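Local coordinates for protein acylneuraminate lyase (PDB 4N4P) that belongs to the dihydrodipicolinate synthetase family, enzymes built on a TIM barrel, and has four chains in its assembly, at residues T51-L56 with G269-P274; A131-M136 with E159-I164. One frame throughout, in Å; residues are numbered along the deposited sequence.

The two contacts lie in one chain, their centres about 28 Å apart and their nearest atoms about 12 Å apart, so they do not touch. Along the chain the order is 51-56, 131-136, 159-164, 269-274: both segments of contact 2 fall between those of contact 1. Contact 1 ties the loop that leaves the C-terminal end of strand 44-47 to the loop between helices 253-263 and 280-294. Contact 2 lies where strands 136-139 and 163-168 begin, at the opposite end of the TIM barrel, and no other chain touches it. One therefore joins the barrel to the C-terminal helices near a subunit interface, the other joins two strands of the barrel wall.

Contact 1: T51-L56 with G269-P274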
loop_
_atom_site.group_PDB
_atom_site.type_symbol
_atom_site.label_atom_id
_atom_site.label_comp_id
_atom_site.label_asym_id
_atom_site.label_seq_id
_atom_site.Cartn_x
_atom_site.Cartn_y
_atom_site.Cartn_z
ATOM N N THR A 51 -10.745 -3.257 22.000
ATOM C CA THR A 51 -9.924 -3.358 23.203
ATOM C C THR A 51 -10.612 -4.202 24.256
ATOM O O THR A 51 -9.959 -4.768 25.130
ATOM C CB THR A 51 -9.596 -1.960 23.794
ATOM O OG1 THR A 51 -9.108 -1.123 22.730
ATOM C CG2 THR A 51 -8.525 -2.090 24.861
ATOM N N GLY A 52 -11.936 -4.286 24.146
ATOM C CA GLY A 52 -12.756 -5.160 25.009
ATOM C C GLY A 52 -12.888 -6.591 24.494
ATOM O O GLY A 52 -13.695 -7.355 25.004
ATOM N N GLU A 53 -12.071 -6.949 23.497
ATOM C CA GLU A 53 -12.058 -8.288 22.926
ATOM C C GLU A 53 -13.439 -8.748 22.457
ATOM O O GLU A 53 -13.801 -9.918 22.633
ATOM C CB GLU A 53 -11.444 -9.281 23.939
ATOM C CG GLU A 53 -9.948 -8.992 24.151
ATOM C CD GLU A 53 -9.348 -9.767 25.323
ATOM O OE1 GLU A 53 -9.116 -10.973 25.172
ATOM O OE2 GLU A 53 -9.083 -9.165 26.377
ATOM N N PHE A 54 -14.208 -7.834 21.859
ATOM C CA PHE A 54 -15.622 -8.121 21.622
ATOM C C PHE A 54 -15.822 -9.316 20.713
ATOM O O PHE A 54 -16.779 -10.045 20.896
ATOM C CB PHE A 54 -16.411 -6.914 21.085
ATOM C CG PHE A 54 -16.169 -6.614 19.652
ATOM C CD1 PHE A 54 -17.171 -6.851 18.710
ATOM C CD2 PHE A 54 -14.954 -6.067 19.238
ATOM C CE1 PHE A 54 -16.962 -6.580 17.381
ATOM C CE2 PHE A 54 -14.721 -5.792 17.907
ATOM C CZ PHE A 54 -15.736 -6.048 16.968
ATOM N N LEU A 55 -14.931 -9.503 19.747
ATOM C CA LEU A 55 -15.014 -10.673 18.847
ATOM C C LEU A 55 -14.828 -12.011 19.536
ATOM O O LEU A 55 -15.154 -13.071 18.961
ATOM C CB LEU A 55 -14.042 -10.561 17.671
ATOM C CG LEU A 55 -14.429 -9.559 16.580
ATOM C CD1 LEU A 55 -13.486 -9.738 15.430
ATOM C CD2 LEU A 55 -15.891 -9.717 16.139
ATOM N N LEU A 56 -14.323 -11.974 20.759
ATOM C CA LEU A 56 -14.075 -13.176 21.541
ATOM C C LEU A 56 -15.166 -13.400 22.576
ATOM O O LEU A 56 -15.098 -14.337 23.377
ATOM C CB LEU A 56 -12.703 -13.087 22.236
ATOM C CG LEU A 56 -11.552 -12.711 21.313
ATOM C CD1 LEU A 56 -10.216 -12.714 22.057
ATOM C CD2 LEU A 56 -11.497 -13.631 20.116
ATOM N N GLY A 269 -8.244 -9.627 35.340
ATOM C CA GLY A 269 -8.169 -10.917 34.653
ATOM C C GLY A 269 -7.208 -10.952 33.482
ATOM O O GLY A 269 -6.200 -10.244 33.480
ATOM N N TYR A 270 -7.503 -11.822 32.522
ATOM C CA TYR A 270 -6.611 -12.118 31.397
ATOM C C TYR A 270 -7.319 -11.975 30.065
ATOM O O TYR A 270 -8.551 -11.863 29.999
ATOM C CB TYR A 270 -5.994 -13.533 31.559
ATOM C CG TYR A 270 -5.163 -13.606 32.833
ATOM C CD1 TYR A 270 -3.790 -13.398 32.792
ATOM C CD2 TYR A 270 -5.767 -13.780 34.086
ATOM C CE1 TYR A 270 -3.022 -13.409 33.948
ATOM C CE2 TYR A 270 -5.004 -13.780 35.258
ATOM C CZ TYR A 270 -3.635 -13.599 35.171
ATOM O OH TYR A 270 -2.872 -13.607 36.315
ATOM N N THR A 271 -6.534 -11.980 28.997
ATOM C CA THR A 271 -7.073 -12.021 27.648
ATOM C C THR A 271 -7.535 -13.422 27.315
ATOM O O THR A 271 -7.131 -14.373 27.968
ATOM C CB THR A 271 -6.026 -11.568 26.606
ATOM O OG1 THR A 271 -4.869 -12.424 26.650
ATOM C CG2 THR A 271 -5.602 -10.132 26.916
ATOM N N ARG A 272 -8.414 -13.523 26.328
ATOM C CA ARG A 272 -8.817 -14.800 25.746
ATOM C C ARG A 272 -7.945 -15.185 24.568
ATOM O O ARG A 272 -7.340 -14.336 23.908
ATOM C CB ARG A 272 -10.261 -14.736 25.270
ATOM C CG ARG A 272 -11.234 -15.177 26.327
ATOM C CD ARG A 272 -12.674 -15.248 25.794
ATOM N NE ARG A 272 -13.546 -15.690 26.881
ATOM C CZ ARG A 272 -14.872 -15.531 26.910
ATOM N NH1 ARG A 272 -15.497 -14.942 25.907
ATOM N NH2 ARG A 272 -15.574 -15.968 27.949
ATOM N N LYS A 273 -7.894 -16.482 24.292
ATOM C CA LYS A 273 -7.272 -16.978 23.064
ATOM C C LYS A 273 -7.953 -16.370 21.844
ATOM O O LYS A 273 -9.162 -16.155 21.861
ATOM C CB LYS A 273 -7.407 -18.498 22.999
ATOM C CG LYS A 273 -6.783 -19.221 24.190
ATOM C CD LYS A 273 -7.140 -20.714 24.067
ATOM C CE LYS A 273 -6.701 -21.492 25.289
ATOM N NZ LYS A 273 -5.227 -21.613 25.301
ATOM N N PRO A 274 -7.188 -16.126 20.758
ATOM C CA PRO A 274 -5.792 -16.517 20.561
ATOM C C PRO A 274 -4.714 -15.496 20.958
ATOM O O PRO A 274 -3.545 -15.656 20.542
ATOM C CB PRO A 274 -5.716 -16.782 19.065
ATOM C CG PRO A 274 -6.771 -15.882 18.468
ATOM C CD PRO A 274 -7.832 -15.687 19.505
#
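In the loop that carries strand 44-47 of the TIM barrel into helix 59-73, Glu53 and Leu56 meet Thr271 and Arg272 of the extended loop that precedes the last helix. The carboxylate of Glu53 takes the backbone N-H of Arg272: OE1 uses its syn lone pair and lies 2.9 Å from N, in a nearly straight bond of 165°. CG of Glu53 stands anti to the carbonyl carbon (chi1 -67°), and the chain, extended beyond it, carries the carboxylate across to 271-272. There the side chain crosses that of Thr271 at about a right angle, with OE2 3.7 Å from Thr271 CG2. A glutamate suits this buried place because both its oxygens have partners: OE2 forms a salt bridge with Lys258, and OE1 receives the backbone N-H.

Arg272 has a long chain, extended from CG to NE. Its NH1 reaches the O of Leu56 at 2.6 Å, the oxygen lying at the edge of the guanidinium near its plane, and Asp61 pairs with the same nitrogen. The apolar part is Leu56, whose CD1 lies 3.8 Å from Arg272 CB and 3.6 Å from Lys273 O. Leu56 CD2 is 4.2 Å from CD of Pro274, which follows a cis peptide bond. The 3-10 turn that presents Leu56 is closed by its N and Glu53 O, 2.8 Å apart.

Helix 253-263 packs against Thr51 and Thr271, while Leu86 and Phe116 of a second subunit pack on Leu56 and Pro274.

Contact 2: A131-M136 with E159-I164; sequences AADIPM and EIKNVI
The carboxylate of Asp133 and the side-chain amide of Asn162 cross obliquely, their planes 63° apart, and ND2 of the amide approaches the single oxygen OD1. They sit at the start of two neighbouring parallel strands, 136-139 and 163-168, which helix 151-158 joins in a beta-alpha-beta crossover of the TIM barrel. Asn162 ND2 makes a weak hydrogen bond to Asp133 OD1 over 3.4 Å, and Lys161 NZ forms a salt bridge with the same oxygen at 2.8 Å. The ammonium is thus the closer partner, and its charge would be expected to favour an ionised aspartate at this exposed spot. ND2 has a second, weak bond to Ser129 O of helix 118-131.

A type II turn from Ile160 to Val163 leads into the second strand. Asn162 takes its third position with a positive phi of 77°, a conformation asparagine tolerates better than most residues. Its CB points toward 131-136 and chi1 (-62°) puts CG anti to the carbonyl carbon; the turn of chi2 then sets ND2.

Where the strands come together, Met136 gives its N-H to Asn162 O at 2.8 Å and accepts Ile164 N on its O at 2.9 Å, bracketing Val163 in a parallel bridge. Pro135 packs its ring CB 3.7 Å from Ile164 CD1, and its CA makes a CA-H...O contact to Asn162 O. Met136 and Val163 point to one face of the sheet. The bent methionine chain carries its sulfur and CE away from Val163, and its CG methylene lies 3.8 Å from Val163 CG2.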
loop_
_atom_site.group_PDB
_atom_site.type_symbol
_atom_site.label_atom_id
_atom_site.label_comp_id
_atom_site.label_asym_id
_atom_site.label_seq_id
_atom_site.Cartn_x
_atom_site.Cartn_y
_atom_site.Cartn_z
ATOM N N ALA A 131 -33.746 -0.396 15.276
ATOM C CA ALA A 131 -33.911 -1.236 16.468
ATOM C C ALA A 131 -34.278 -0.478 17.743
ATOM O O ALA A 131 -35.012 -0.999 18.588
ATOM C CB ALA A 131 -32.642 -2.079 16.708
ATOM N N ALA A 132 -33.740 0.727 17.906
ATOM C CA ALA A 132 -33.911 1.479 19.147
ATOM C C ALA A 132 -33.529 2.916 18.911
ATOM O O ALA A 132 -32.681 3.216 18.066
ATOM C CB ALA A 132 -33.043 0.904 20.272
ATOM N N ASP A 133 -34.175 3.794 19.664
ATOM C CA ASP A 133 -33.888 5.214 19.620
ATOM C C ASP A 133 -32.823 5.544 20.650
ATOM O O ASP A 133 -33.096 5.812 21.827
ATOM C CB ASP A 133 -35.179 6.015 19.817
ATOM C CG ASP A 133 -36.104 5.923 18.601
ATOM O OD1 ASP A 133 -35.649 5.544 17.483
ATOM O OD2 ASP A 133 -37.307 6.229 18.764
ATOM N N ILE A 134 -31.583 5.475 20.186
ATOM C CA ILE A 134 -30.417 5.707 21.015
ATOM C C ILE A 134 -29.352 6.251 20.050
ATOM O O ILE A 134 -29.277 5.827 18.904
ATOM C CB ILE A 134 -29.969 4.414 21.777
ATOM C CG1 ILE A 134 -28.758 4.707 22.688
ATOM C CG2 ILE A 134 -29.710 3.261 20.771
ATOM C CD1 ILE A 134 -28.370 3.546 23.669
ATOM N N PRO A 135 -28.565 7.244 20.485
ATOM C CA PRO A 135 -27.620 7.829 19.529
ATOM C C PRO A 135 -26.578 6.818 19.079
ATOM O O PRO A 135 -26.122 6.024 19.894
ATOM C CB PRO A 135 -26.962 8.933 20.351
ATOM C CG PRO A 135 -28.051 9.382 21.266
ATOM C CD PRO A 135 -28.664 8.060 21.707
ATOM N N MET A 136 -26.238 6.856 17.792
ATOM C CA MET A 136 -25.239 5.968 17.203
ATOM C C MET A 136 -23.999 6.741 16.745
ATOM O O MET A 136 -24.098 7.823 16.115
ATOM C CB MET A 136 -25.868 5.202 16.017
ATOM C CG MET A 136 -24.899 4.620 15.017
ATOM S SD MET A 136 -24.003 3.207 15.743
ATOM C CE MET A 136 -25.271 1.949 15.667
ATOM N N GLU A 159 -25.945 10.697 8.056
ATOM C CA GLU A 159 -27.324 11.185 7.980
ATOM C C GLU A 159 -28.368 10.151 8.380
ATOM O O GLU A 159 -29.538 10.478 8.568
ATOM C CB GLU A 159 -27.631 11.644 6.570
ATOM C CG GLU A 159 -27.266 13.080 6.337
ATOM C CD GLU A 159 -27.267 13.418 4.867
ATOM O OE1 GLU A 159 -28.012 12.763 4.082
ATOM O OE2 GLU A 159 -26.510 14.342 4.502
ATOM N N ILE A 160 -27.936 8.906 8.532
ATOM C CA ILE A 160 -28.838 7.822 8.937
ATOM C C ILE A 160 -29.539 8.146 10.265
ATOM O O ILE A 160 -28.950 8.753 11.164
ATOM C CB ILE A 160 -28.065 6.464 8.960
ATOM C CG1 ILE A 160 -27.737 6.052 7.520
ATOM C CG2 ILE A 160 -28.834 5.381 9.720
ATOM C CD1 ILE A 160 -26.655 4.938 7.370
ATOM N N LYS A 161 -30.822 7.788 10.363
ATOM C CA LYS A 161 -31.592 8.033 11.568
ATOM C C LYS A 161 -30.825 7.619 12.837
ATOM O O LYS A 161 -30.246 6.526 12.897
ATOM C CB LYS A 161 -32.949 7.302 11.491
ATOM C CG LYS A 161 -33.842 7.546 12.696
ATOM C CD LYS A 161 -35.146 6.725 12.600
ATOM C CE LYS A 161 -36.178 7.220 13.601
ATOM N NZ LYS A 161 -35.921 6.713 14.975
ATOM N N ASN A 162 -30.787 8.531 13.818
ATOM C CA ASN A 162 -30.154 8.305 15.131
ATOM C C ASN A 162 -28.630 8.397 15.142
ATOM O O ASN A 162 -28.032 8.370 16.220
ATOM C CB ASN A 162 -30.573 6.976 15.803
ATOM C CG ASN A 162 -32.055 6.906 16.108
ATOM O OD1 ASN A 162 -32.661 7.883 16.566
ATOM N ND2 ASN A 162 -32.647 5.729 15.879
ATOM N N VAL A 163 -28.008 8.513 13.971
ATOM C CA VAL A 163 -26.550 8.688 13.927
ATOM C C VAL A 163 -26.193 10.116 14.336
ATOM O O VAL A 163 -26.654 11.087 13.703
ATOM C CB VAL A 163 -25.932 8.354 12.556
ATOM C CG1 VAL A 163 -24.439 8.696 12.550
ATOM C CG2 VAL A 163 -26.127 6.849 12.209
ATOM N N ILE A 164 -25.395 10.255 15.389
ATOM C CA ILE A 164 -25.034 11.620 15.836
ATOM C C ILE A 164 -23.612 12.004 15.421
ATOM O O ILE A 164 -23.197 13.170 15.562
ATOM C CB ILE A 164 -25.226 11.820 17.367
ATOM C CG1 ILE A 164 -24.359 10.806 18.156
ATOM C CG2 ILE A 164 -26.713 11.724 17.739
ATOM C CD1 ILE A 164 -24.183 11.202 19.645
#